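Local coordinates for protein tapirin (Caldicellulosiruptor hydrothermalis, PDB 6N2C) that binds cellulose and, with a zinc-containing beta-helix domain, probably helps the thermophilic bacterium adhere to plant biomass, at residues G187-D192 / N206-S211; S191-F196 / N538-F543; D469-D474 / S485-G490; F515-S520 / V534-G539. All coordinates share one frame; numbering follows the deposited sequence. Where two conformers were deposited one is given.

Interaction 1: residues G187-D192 / N206-S211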
loop_
_atom_site.group_PDB
_atom_site.type_symbol
_atom_site.label_atom_id
_atom_site.label_comp_id
_atom_site.label_asym_id
_atom_site.label_seq_id
_atom_site.Cartn_x
_atom_site.Cartn_y
_atom_site.Cartn_z
ATOM N N GLY A 187 12.927 -9.277 8.428
ATOM C CA GLY A 187 12.580 -10.614 8.738
ATOM C C GLY A 187 12.470 -11.526 7.526
ATOM O O GLY A 187 12.721 -12.739 7.608
ATOM N N LEU A 188 12.064 -10.936 6.404
ATOM C CA LEU A 188 11.904 -11.678 5.103
ATOM C C LEU A 188 12.452 -10.767 4.012
ATOM O O LEU A 188 12.124 -9.558 3.908
ATOM C CB LEU A 188 10.406 -12.084 4.822
ATOM C CG LEU A 188 9.746 -12.860 5.931
ATOM C CD1 LEU A 188 8.273 -12.964 5.626
ATOM C CD2 LEU A 188 10.333 -14.214 6.135
ATOM N N PHE A 189 13.322 -11.355 3.164
ATOM C CA PHE A 189 13.871 -10.611 2.005
ATOM C C PHE A 189 13.969 -11.556 0.848
ATOM O O PHE A 189 14.460 -12.683 1.021
ATOM C CB PHE A 189 15.241 -10.159 2.351
ATOM C CG PHE A 189 15.933 -9.454 1.269
ATOM C CD1 PHE A 189 16.532 -10.191 0.229
ATOM C CD2 PHE A 189 16.122 -8.098 1.294
ATOM C CE1 PHE A 189 17.282 -9.524 -0.779
ATOM C CE2 PHE A 189 16.839 -7.430 0.259
ATOM C CZ PHE A 189 17.355 -8.131 -0.798
ATOM N N SER A 190 13.510 -11.105 -0.330
ATOM C CA SER A 190 13.793 -11.892 -1.532
ATOM C C SER A 190 14.169 -10.970 -2.666
ATOM O O SER A 190 13.489 -9.963 -2.844
ATOM C CB SER A 190 12.578 -12.733 -1.938
ATOM O OG SER A 190 12.849 -13.420 -3.189
ATOM N N SER A 191 15.202 -11.341 -3.449
ATOM C CA SER A 191 15.457 -10.669 -4.685
ATOM C C SER A 191 14.601 -11.143 -5.819
ATOM O O SER A 191 14.817 -10.651 -6.938
ATOM C CB SER A 191 16.885 -10.740 -5.093
ATOM O OG SER A 191 17.737 -10.266 -4.119
ATOM N N ASP A 192 13.683 -12.044 -5.552
ATOM C CA ASP A 192 12.620 -12.354 -6.542
ATOM C C ASP A 192 11.274 -12.259 -5.903
ATOM O O ASP A 192 10.932 -11.157 -5.480
ATOM C CB ASP A 192 12.988 -13.682 -7.190
ATOM C CG ASP A 192 12.173 -13.982 -8.490
ATOM O OD1 ASP A 192 11.421 -13.158 -8.945
ATOM O OD2 ASP A 192 12.481 -15.008 -9.097
ATOM N N ASN A 206 10.962 -5.219 9.091
ATOM C CA ASN A 206 10.936 -4.884 7.645
ATOM C C ASN A 206 10.868 -6.061 6.734
ATOM O O ASN A 206 11.396 -7.122 7.056
ATOM C CB ASN A 206 12.074 -3.934 7.366
ATOM C CG ASN A 206 11.933 -2.653 8.187
ATOM O OD1 ASN A 206 10.825 -2.109 8.302
ATOM N ND2 ASN A 206 13.048 -2.136 8.797
ATOM N N MET A 207 10.258 -5.880 5.521
ATOM C CA MET A 207 10.162 -6.958 4.562
ATOM C C MET A 207 10.368 -6.366 3.184
ATOM O O MET A 207 9.946 -5.224 2.933
ATOM C CB MET A 207 8.732 -7.608 4.622
ATOM C CG MET A 207 8.455 -8.577 3.492
ATOM S SD MET A 207 6.863 -9.545 3.676
ATOM C CE MET A 207 6.340 -8.708 5.188
ATOM N N TYR A 208 11.228 -7.017 2.404
ATOM C CA TYR A 208 11.516 -6.588 1.074
ATOM C C TYR A 208 11.320 -7.728 0.085
ATOM O O TYR A 208 11.710 -8.892 0.307
ATOM C CB TYR A 208 12.996 -6.112 0.934
ATOM C CG TYR A 208 13.481 -5.828 -0.484
ATOM C CD1 TYR A 208 13.998 -6.827 -1.337
ATOM C CD2 TYR A 208 13.514 -4.567 -0.960
ATOM C CE1 TYR A 208 14.352 -6.522 -2.629
ATOM C CE2 TYR A 208 13.899 -4.258 -2.236
ATOM C CZ TYR A 208 14.359 -5.264 -3.057
ATOM O OH TYR A 208 14.786 -4.970 -4.343
ATOM N N SER A 209 10.756 -7.395 -1.092
ATOM C CA SER A 209 10.770 -8.324 -2.203
ATOM C C SER A 209 11.038 -7.535 -3.442
ATOM O O SER A 209 10.637 -6.363 -3.552
ATOM C CB SER A 209 9.380 -8.985 -2.284
ATOM O OG SER A 209 9.399 -10.092 -3.144
ATOM N N SER A 210 11.672 -8.148 -4.452
ATOM C CA SER A 210 11.876 -7.445 -5.680
ATOM C C SER A 210 10.609 -7.651 -6.565
ATOM O O SER A 210 10.022 -6.673 -7.048
ATOM C CB SER A 210 13.149 -7.986 -6.398
ATOM O OG SER A 210 13.257 -7.327 -7.685
ATOM N N SER A 211 10.210 -8.914 -6.769
ATOM C CA SER A 211 9.024 -9.184 -7.517
ATOM C C SER A 211 7.854 -9.363 -6.570
ATOM O O SER A 211 7.947 -8.983 -5.383
ATOM C CB SER A 211 9.299 -10.359 -8.509
ATOM O OG SER A 211 8.105 -10.632 -9.266
HETATM O O HOH W 1 16.214 -8.365 -7.850
#

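Interaction 2: residues S191-F196 / N538-F543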
loop_
_atom_site.group_PDB
_atom_site.type_symbol
_atom_site.label_atom_id
_atom_site.label_comp_id
_atom_site.label_asym_id
_atom_site.label_seq_id
_atom_site.Cartn_x
_atom_site.Cartn_y
_atom_site.Cartn_z
ATOM N N SER A 191 15.202 -11.341 -3.449
ATOM C CA SER A 191 15.457 -10.669 -4.685
ATOM C C SER A 191 14.601 -11.143 -5.819
ATOM O O SER A 191 14.817 -10.651 -6.938
ATOM C CB SER A 191 16.885 -10.740 -5.093
ATOM O OG SER A 191 17.737 -10.266 -4.119
ATOM N N ASP A 192 13.683 -12.044 -5.552
ATOM C CA ASP A 192 12.620 -12.354 -6.542
ATOM C C ASP A 192 11.274 -12.259 -5.903
ATOM O O ASP A 192 10.932 -11.157 -5.480
ATOM C CB ASP A 192 12.988 -13.682 -7.190
ATOM C CG ASP A 192 12.173 -13.982 -8.490
ATOM O OD1 ASP A 192 11.421 -13.158 -8.945
ATOM O OD2 ASP A 192 12.481 -15.008 -9.097
ATOM N N LYS A 193 10.498 -13.318 -5.793
ATOM C CA LYS A 193 9.163 -13.257 -5.227
ATOM C C LYS A 193 9.072 -13.706 -3.795
ATOM O O LYS A 193 9.948 -14.425 -3.330
ATOM C CB LYS A 193 8.218 -14.191 -5.985
ATOM C CG LYS A 193 7.877 -13.663 -7.389
ATOM C CD LYS A 193 7.270 -14.791 -8.227
ATOM C CE LYS A 193 7.403 -14.540 -9.751
ATOM N NZ LYS A 193 7.021 -13.163 -10.174
ATOM N N ILE A 194 8.003 -13.304 -3.118
ATOM C CA ILE A 194 7.619 -13.888 -1.864
ATOM C C ILE A 194 6.225 -14.478 -2.020
ATOM O O ILE A 194 5.306 -13.757 -2.259
ATOM C CB ILE A 194 7.653 -12.990 -0.667
ATOM C CG1 ILE A 194 9.075 -12.436 -0.471
ATOM C CG2 ILE A 194 7.304 -13.768 0.583
ATOM C CD1 ILE A 194 9.153 -11.453 0.708
ATOM N N ILE A 195 6.168 -15.804 -1.989
ATOM C CA ILE A 195 4.934 -16.542 -2.188
ATOM C C ILE A 195 4.463 -17.193 -0.958
ATOM O O ILE A 195 5.019 -18.219 -0.562
ATOM C CB ILE A 195 5.005 -17.518 -3.384
ATOM C CG1 ILE A 195 5.642 -16.820 -4.592
ATOM C CG2 ILE A 195 3.599 -18.049 -3.691
ATOM C CD1 ILE A 195 6.162 -17.738 -5.629
ATOM N N PHE A 196 3.428 -16.619 -0.335
ATOM C CA PHE A 196 2.911 -17.122 0.904
ATOM C C PHE A 196 1.927 -18.299 0.582
ATOM O O PHE A 196 1.935 -18.831 -0.493
ATOM C CB PHE A 196 2.275 -16.032 1.731
ATOM C CG PHE A 196 3.281 -15.060 2.347
ATOM C CD1 PHE A 196 4.159 -15.489 3.354
ATOM C CD2 PHE A 196 3.321 -13.748 1.993
ATOM C CE1 PHE A 196 5.041 -14.632 3.962
ATOM C CE2 PHE A 196 4.260 -12.888 2.614
ATOM C CZ PHE A 196 5.122 -13.345 3.569
ATOM N N ASN A 538 18.250 -14.776 -2.371
ATOM C CA ASN A 538 18.376 -14.095 -3.687
ATOM C C ASN A 538 17.341 -14.648 -4.641
ATOM O O ASN A 538 16.882 -13.909 -5.521
ATOM C CB ASN A 538 19.751 -14.369 -4.236
ATOM C CG ASN A 538 20.275 -13.252 -5.089
ATOM O OD1 ASN A 538 20.163 -12.051 -4.763
ATOM N ND2 ASN A 538 21.022 -13.653 -6.113
ATOM N N GLY A 539 16.941 -15.920 -4.488
ATOM C CA GLY A 539 15.844 -16.460 -5.222
ATOM C C GLY A 539 14.564 -16.244 -4.471
ATOM O O GLY A 539 14.548 -15.549 -3.461
ATOM N N SER A 540 13.489 -16.805 -4.975
ATOM C CA SER A 540 12.198 -16.627 -4.357
ATOM C C SER A 540 12.067 -17.321 -3.010
ATOM O O SER A 540 12.621 -18.406 -2.793
ATOM C CB SER A 540 11.042 -17.144 -5.239
ATOM O OG SER A 540 10.943 -16.313 -6.380
ATOM N N LEU A 541 11.235 -16.726 -2.184
ATOM C CA LEU A 541 10.859 -17.300 -0.942
ATOM C C LEU A 541 9.452 -17.889 -1.031
ATOM O O LEU A 541 8.428 -17.148 -1.119
ATOM C CB LEU A 541 10.932 -16.235 0.152
ATOM C CG LEU A 541 10.411 -16.641 1.482
ATOM C CD1 LEU A 541 11.148 -17.839 2.074
ATOM C CD2 LEU A 541 10.530 -15.462 2.404
ATOM N N GLN A 542 9.391 -19.213 -0.955
ATOM C CA GLN A 542 8.095 -19.927 -1.238
ATOM C C GLN A 542 7.775 -20.753 -0.096
ATOM O O GLN A 542 8.620 -21.574 0.327
ATOM C CB GLN A 542 8.247 -20.757 -2.497
ATOM C CG GLN A 542 7.094 -21.667 -2.821
ATOM C CD GLN A 542 6.573 -21.492 -4.238
ATOM O OE1 GLN A 542 7.369 -21.395 -5.216
ATOM N NE2 GLN A 542 5.233 -21.391 -4.357
ATOM N N PHE A 543 6.583 -20.567 0.443
ATOM C CA PHE A 543 6.097 -21.376 1.524
ATOM C C PHE A 543 5.288 -22.514 0.908
ATOM O O PHE A 543 4.272 -22.253 0.263
ATOM C CB PHE A 543 5.268 -20.561 2.498
ATOM C CG PHE A 543 6.124 -19.527 3.208
ATOM C CD1 PHE A 543 6.431 -18.283 2.621
ATOM C CD2 PHE A 543 6.708 -19.842 4.417
ATOM C CE1 PHE A 543 7.237 -17.342 3.254
ATOM C CE2 PHE A 543 7.544 -18.909 5.039
ATOM C CZ PHE A 543 7.830 -17.654 4.466
HETATM O O HOH W 2 13.716 -17.138 -8.055
#

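Interaction 3: residues D469-D474 / S485-G490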
loop_
_atom_site.group_PDB
_atom_site.type_symbol
_atom_site.label_atom_id
_atom_site.label_comp_id
_atom_site.label_asym_id
_atom_site.label_seq_id
_atom_site.Cartn_x
_atom_site.Cartn_y
_atom_site.Cartn_z
ATOM N N ASP A 469 25.378 -11.583 -3.600
ATOM C CA ASP A 469 26.451 -12.101 -4.461
ATOM C C ASP A 469 27.787 -12.128 -3.781
ATOM O O ASP A 469 28.730 -12.716 -4.360
ATOM C CB ASP A 469 26.541 -11.300 -5.762
ATOM C CG ASP A 469 25.406 -11.636 -6.749
ATOM O OD1 ASP A 469 24.680 -12.640 -6.588
ATOM O OD2 ASP A 469 25.299 -10.928 -7.738
ATOM N N ASN A 470 27.929 -11.509 -2.586
ATOM C CA ASN A 470 29.134 -11.569 -1.808
ATOM C C ASN A 470 29.200 -12.864 -0.986
ATOM O O ASN A 470 30.141 -13.018 -0.209
ATOM C CB ASN A 470 29.361 -10.336 -0.970
ATOM C CG ASN A 470 29.767 -9.162 -1.809
ATOM O OD1 ASN A 470 30.178 -9.364 -2.995
ATOM N ND2 ASN A 470 29.786 -7.956 -1.233
ATOM N N ILE A 471 28.215 -13.762 -1.109
ATOM C CA ILE A 471 28.303 -15.071 -0.499
ATOM C C ILE A 471 29.106 -15.950 -1.487
ATOM O O ILE A 471 28.547 -16.375 -2.505
ATOM C CB ILE A 471 26.928 -15.710 -0.259
ATOM C CG1 ILE A 471 26.051 -14.870 0.670
ATOM C CG2 ILE A 471 27.066 -17.094 0.257
ATOM C CD1 ILE A 471 24.630 -15.266 0.597
ATOM N N VAL A 472 30.399 -16.186 -1.168
ATOM C CA VAL A 472 31.294 -17.016 -2.022
ATOM C C VAL A 472 31.679 -18.310 -1.338
ATOM O O VAL A 472 32.377 -19.124 -1.924
ATOM C CB VAL A 472 32.522 -16.189 -2.487
ATOM C CG1 VAL A 472 32.033 -14.974 -3.241
ATOM C CG2 VAL A 472 33.412 -15.768 -1.316
ATOM N N GLU A 473 31.259 -18.477 -0.074
ATOM C CA GLU A 473 31.503 -19.683 0.725
ATOM C C GLU A 473 30.265 -19.989 1.519
ATOM O O GLU A 473 29.490 -19.075 1.854
ATOM C CB GLU A 473 32.708 -19.478 1.699
ATOM C CG GLU A 473 32.468 -18.724 3.012
ATOM C CD GLU A 473 33.683 -18.743 3.976
ATOM O OE1 GLU A 473 34.766 -19.297 3.573
ATOM O OE2 GLU A 473 33.567 -18.222 5.133
ATOM N N ASP A 474 30.069 -21.256 1.854
ATOM C CA ASP A 474 29.060 -21.596 2.822
ATOM C C ASP A 474 29.576 -21.377 4.268
ATOM O O ASP A 474 30.804 -21.550 4.547
ATOM C CB ASP A 474 28.656 -23.068 2.716
ATOM C CG ASP A 474 27.974 -23.407 1.412
ATOM O OD1 ASP A 474 27.511 -22.501 0.658
ATOM O OD2 ASP A 474 27.839 -24.614 1.149
ATOM N N SER A 485 21.978 -21.377 12.132
ATOM C CA SER A 485 22.171 -20.421 11.002
ATOM C C SER A 485 22.692 -21.176 9.803
ATOM O O SER A 485 23.276 -22.257 9.937
ATOM C CB SER A 485 23.131 -19.282 11.335
ATOM O OG SER A 485 22.809 -18.560 12.528
ATOM N N LEU A 486 22.460 -20.592 8.615
ATOM C CA LEU A 486 23.020 -21.055 7.373
ATOM C C LEU A 486 23.228 -19.861 6.468
ATOM O O LEU A 486 22.286 -19.088 6.198
ATOM C CB LEU A 486 22.084 -22.112 6.739
ATOM C CG LEU A 486 22.378 -22.520 5.295
ATOM C CD1 LEU A 486 23.726 -23.228 5.258
ATOM C CD2 LEU A 486 21.237 -23.263 4.607
ATOM N N VAL A 487 24.492 -19.739 5.957
ATOM C CA VAL A 487 24.871 -18.817 4.914
ATOM C C VAL A 487 25.259 -19.748 3.762
ATOM O O VAL A 487 26.194 -20.517 3.943
ATOM C CB VAL A 487 26.011 -17.837 5.246
ATOM C CG1 VAL A 487 26.130 -16.744 4.171
ATOM C CG2 VAL A 487 25.753 -17.108 6.605
ATOM N N SER A 488 24.467 -19.677 2.654
ATOM C CA SER A 488 24.556 -20.669 1.603
ATOM C C SER A 488 24.805 -20.066 0.250
ATOM O O SER A 488 24.149 -19.099 -0.111
ATOM C CB SER A 488 23.304 -21.489 1.569
ATOM O OG SER A 488 23.418 -22.561 0.581
ATOM N N THR A 489 25.730 -20.693 -0.514
ATOM C CA THR A 489 25.957 -20.328 -1.913
ATOM C C THR A 489 24.840 -20.925 -2.760
ATOM O O THR A 489 24.693 -20.521 -3.938
ATOM C CB THR A 489 27.311 -20.837 -2.458
ATOM O OG1 THR A 489 27.342 -22.249 -2.289
ATOM C CG2 THR A 489 28.498 -20.226 -1.775
ATOM N N GLY A 490 24.050 -21.861 -2.247
ATOM C CA GLY A 490 23.027 -22.505 -3.016
ATOM C C GLY A 490 23.525 -23.694 -3.858
ATOM O O GLY A 490 22.768 -24.259 -4.593
HETATM O O HOH W 3 25.461 -24.552 -0.950
#

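Interaction 4: residues F515-S520 / V534-G539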
loop_
_atom_site.group_PDB
_atom_site.type_symbol
_atom_site.label_atom_id
_atom_site.label_comp_id
_atom_site.label_asym_id
_atom_site.label_seq_id
_atom_site.Cartn_x
_atom_site.Cartn_y
_atom_site.Cartn_z
ATOM N N PHE A 515 17.967 -19.026 11.051
ATOM C CA PHE A 515 18.426 -17.873 10.279
ATOM C C PHE A 515 19.052 -18.383 8.981
ATOM O O PHE A 515 20.079 -19.081 9.017
ATOM C CB PHE A 515 19.448 -17.066 11.114
ATOM C CG PHE A 515 18.887 -16.588 12.375
ATOM C CD1 PHE A 515 18.152 -15.431 12.464
ATOM C CD2 PHE A 515 19.032 -17.380 13.549
ATOM C CE1 PHE A 515 17.605 -14.997 13.665
ATOM C CE2 PHE A 515 18.457 -16.963 14.702
ATOM C CZ PHE A 515 17.799 -15.791 14.787
ATOM N N VAL A 516 18.438 -18.021 7.859
ATOM C CA VAL A 516 18.882 -18.438 6.519
ATOM C C VAL A 516 19.197 -17.261 5.645
ATOM O O VAL A 516 18.371 -16.359 5.471
ATOM C CB VAL A 516 17.859 -19.379 5.869
ATOM C CG1 VAL A 516 18.391 -19.845 4.528
ATOM C CG2 VAL A 516 17.582 -20.561 6.715
ATOM N N ILE A 517 20.424 -17.219 5.092
ATOM C CA ILE A 517 20.826 -16.198 4.173
ATOM C C ILE A 517 21.422 -16.904 2.961
ATOM O O ILE A 517 22.486 -17.557 3.135
ATOM C CB ILE A 517 21.839 -15.236 4.759
ATOM C CG1 ILE A 517 21.298 -14.547 6.047
ATOM C CG2 ILE A 517 22.157 -14.141 3.706
ATOM C CD1 ILE A 517 21.632 -15.343 7.309
ATOM N N THR A 518 20.816 -16.774 1.786
ATOM C CA THR A 518 21.218 -17.713 0.700
ATOM C C THR A 518 21.133 -17.125 -0.660
ATOM O O THR A 518 20.369 -16.178 -0.893
ATOM C CB THR A 518 20.379 -18.963 0.715
ATOM O OG1 THR A 518 20.824 -19.857 -0.350
ATOM C CG2 THR A 518 18.904 -18.715 0.516
ATOM N N LYS A 519 22.100 -17.506 -1.524
ATOM C CA LYS A 519 22.038 -17.108 -2.931
ATOM C C LYS A 519 21.000 -17.878 -3.716
ATOM O O LYS A 519 20.642 -17.485 -4.823
ATOM C CB LYS A 519 23.359 -17.355 -3.609
ATOM C CG LYS A 519 24.453 -16.459 -3.219
ATOM C CD LYS A 519 25.551 -16.232 -4.342
ATOM C CE LYS A 519 26.371 -17.461 -4.583
ATOM N NZ LYS A 519 27.712 -17.150 -5.223
ATOM N N SER A 520 20.508 -18.980 -3.209
ATOM C CA SER A 520 19.397 -19.752 -3.780
ATOM C C SER A 520 18.070 -19.082 -3.419
ATOM O O SER A 520 18.056 -18.021 -2.770
ATOM C CB SER A 520 19.401 -21.247 -3.295
ATOM O OG SER A 520 19.086 -21.409 -1.899
ATOM N N VAL A 534 14.928 -15.261 10.609
ATOM C CA VAL A 534 15.049 -14.381 9.449
ATOM C C VAL A 534 15.235 -15.347 8.243
ATOM O O VAL A 534 15.980 -16.347 8.322
ATOM C CB VAL A 534 16.266 -13.409 9.598
ATOM C CG1 VAL A 534 16.697 -12.787 8.378
ATOM C CG2 VAL A 534 16.146 -12.443 10.753
ATOM N N LEU A 535 14.621 -15.002 7.109
ATOM C CA LEU A 535 14.808 -15.723 5.838
ATOM C C LEU A 535 15.124 -14.711 4.752
ATOM O O LEU A 535 14.291 -13.806 4.488
ATOM C CB LEU A 535 13.572 -16.524 5.475
ATOM C CG LEU A 535 13.064 -17.563 6.452
ATOM C CD1 LEU A 535 11.681 -18.104 6.001
ATOM C CD2 LEU A 535 14.032 -18.674 6.762
ATOM N N ILE A 536 16.339 -14.846 4.164
ATOM C CA ILE A 536 16.937 -13.846 3.224
ATOM C C ILE A 536 17.412 -14.674 2.066
ATOM O O ILE A 536 18.308 -15.535 2.233
ATOM C CB ILE A 536 18.060 -13.043 3.854
ATOM C CG1 ILE A 536 17.448 -12.188 4.997
ATOM C CG2 ILE A 536 18.734 -12.174 2.805
ATOM C CD1 ILE A 536 18.447 -11.422 5.796
ATOM N N ALA A 537 16.827 -14.382 0.908
ATOM C CA ALA A 537 17.108 -15.195 -0.313
ATOM C C ALA A 537 17.268 -14.364 -1.535
ATOM O O ALA A 537 16.610 -13.334 -1.763
ATOM C CB ALA A 537 16.044 -16.261 -0.501
ATOM N N ASN A 538 18.250 -14.776 -2.371
ATOM C CA ASN A 538 18.376 -14.095 -3.687
ATOM C C ASN A 538 17.341 -14.648 -4.641
ATOM O O ASN A 538 16.882 -13.909 -5.521
ATOM C CB ASN A 538 19.751 -14.369 -4.236
ATOM C CG ASN A 538 20.275 -13.252 -5.089
ATOM O OD1 ASN A 538 20.163 -12.051 -4.763
ATOM N ND2 ASN A 538 21.022 -13.653 -6.113
ATOM N N GLY A 539 16.941 -15.920 -4.488
ATOM C CA GLY A 539 15.844 -16.460 -5.222
ATOM C C GLY A 539 14.564 -16.244 -4.471
ATOM O O GLY A 539 14.548 -15.549 -3.461
HETATM O O HOH W 4 22.241 -15.807 -7.070
#

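Interaction 1: residues G187-D192 / N206-S211
Two successive coils of the tapirin beta-helix meet here, with F189 and Y208 on neighbouring parallel strands, 188-190 and 206-209, their rings near parallel but slid apart. The rungs are in register, F189 opposite Y208 and S190 opposite S209. Both aromatic side chains leave their strands with CG anti to the backbone N (chi1 178° in F189), which sends them out side by side. The ring planes are 18° from parallel, with centroids 4.7 Å apart and little overlap: CD1 of Y208 sits over one face of F189, toward its rim, 3.3 Å from CE2 of F189. On the other face of the strands L188 CD1 meets M207 SD at 4.2 Å; M207 also touches I194, and L188 touches L535. Backbone bonds join the coils, among them S190 N to Y208 O at 2.9 Å. S190 OG turns back on its own chain and takes the N-H of D192, an ST turn, while also bonding G539 O. Where the strands end, a water links S191 O to S210 OG, which also bonds N236. After the turn, the D192 carbonyl receives S211 N at 2.7 Å, with the donor 46° above the carbonyl plane, and S209 OG lies 3.0 Å from that D192 O.

Interaction 2: residues S191-F196 / N538-F543
F196 and F543 lie side by side at the buried end of this contact, pointing the same way, their rings 17° from parallel but slid so far that they barely overlap, with centroids 5.3 Å apart. CE1 of F196 reaches CE1 of F543 at 3.6 Å. The F543 ring also has I195 O at its edge, in the ring plane, and its neighbours L548 and I550 belong to strand 548-552. On the same side I194 CG2 packs against L541 CD2 at 4.1 Å. These strands, 194-195 and 541-543, are neighbouring parallel strands on one face of the beta-helix: although some 340 residues separate them in sequence, the backbone of I195 is bonded at both its N and its O, I195 N to L541 O at 2.8 Å and F543 N to I195 O at 3.0 Å, the latter nearly straight at 173°. The reverse side of the sheet is more open to solvent: I195 and Q542 run alongside each other, and the Q542 chain bends at chi2 (128°) so that CD lies 4.0 Å from I195 CD1. Ahead of the strands the link turns polar. S540 OG accepts the N-H of K193 at 3.1 Å, a water joins D192 OD2 to S540 N, and S191 OG stands 3.1 Å from N538 OD1, while the K193 amino group goes off to S211 OG.

Interaction 3: residues D469-D474 / S485-G490
D474 OD1 is gripped twice by T489, by its backbone N at 2.8 Å and by its hydroxyl OG1 at 3.0 Å. The N-H comes nearly along the C-O axis of the carboxylate, and the bond is close to straight (168°); the hydroxyl approaches on the syn side, 27° out of the carboxylate plane. T489 OG1 can do this because it stands between the backbone N and the carbonyl carbon (chi1 57°), and the two side chains cross at about a right angle. OG1 also has a weak bond with Q491 N. A water donates to S488 OG and, less certainly, to D474 OD2; S488 OG itself accepts the N-H of G490 in an ST turn and bonds D495. The apolar contact is I471 CG1 with V487 CG1, at 4.0 Å. Separately, I471 CG2 rests against the carbonyl oxygen of S488, 3.6 Å from that O. The methyl of T489, CG2, rests against the backbone at E473 N, 3.7 Å away. The arrangement ties the loop 469-474 to the end of strand 483-488, an outermost strand of the beta-helix within this chain. V487 leans on L559 and L563 of helix 557-565, L486 on helix 494-500, and I471 on I517 of strand 513-518.

Interaction 4: residues F515-S520 / V534-G539
F515 sets the edge of its ring against V534, with CD1 4.0 Å from V534 CB and V534 CG2 in the ring plane. The pair begins a stack of two parallel beta-helix strands, 515-518 and 534-537, whose axes approach to 4.8 Å and run 7° apart. On the face that carries F515 and V534, I517 and I536 follow, side by side and pointing the same way, with CG2 against CG2 at 4.0 Å; F515 and I517 also touch L559 of helix 557-565. The other face holds V516 and L535, crossing obliquely with L535 CD2 4.0 Å from V516 CB, then T518 and A537. T518 CG2 stands between the backbone N and the carbonyl carbon (chi1 -179° puts OG1 anti to N), and meets A537 CB at 3.9 Å; I522 touches V516, L535 and A537 here. Backbone bonds alternate between the strands, with T518 N reaching I536 O at 2.8 Å. Past the strands a water joins K519 O and N538 ND2, and the amino group of K519 bonds I471 O. At the turn, G539 N donates to S520 O at 2.9 Å, arriving 59° above the plane of that carbonyl.

Overall arrangement
Interactions 1, 3 and 4 lie along one face of the beta-helix, where strands 206-209, 186-190, 534-537, 513-518 and 483-488 follow one another; interaction 2 belongs to the next face, reached when the chain turns after 186-190 and 534-537. F189 O receives A537 N at 2.9 Å, joining interactions 1 and 4, and L486 N meets F515 O at 2.8 Å, joining 3 and 4. S190 OG, 2.7 Å from G539 O, ties interaction 1 to both 2 and 4. The zinc ion, held by H530, D532 and E551, is about 11 Å from the F515 side chain and about 12 Å from those of L188 and F543; interaction 3 lies away from that site.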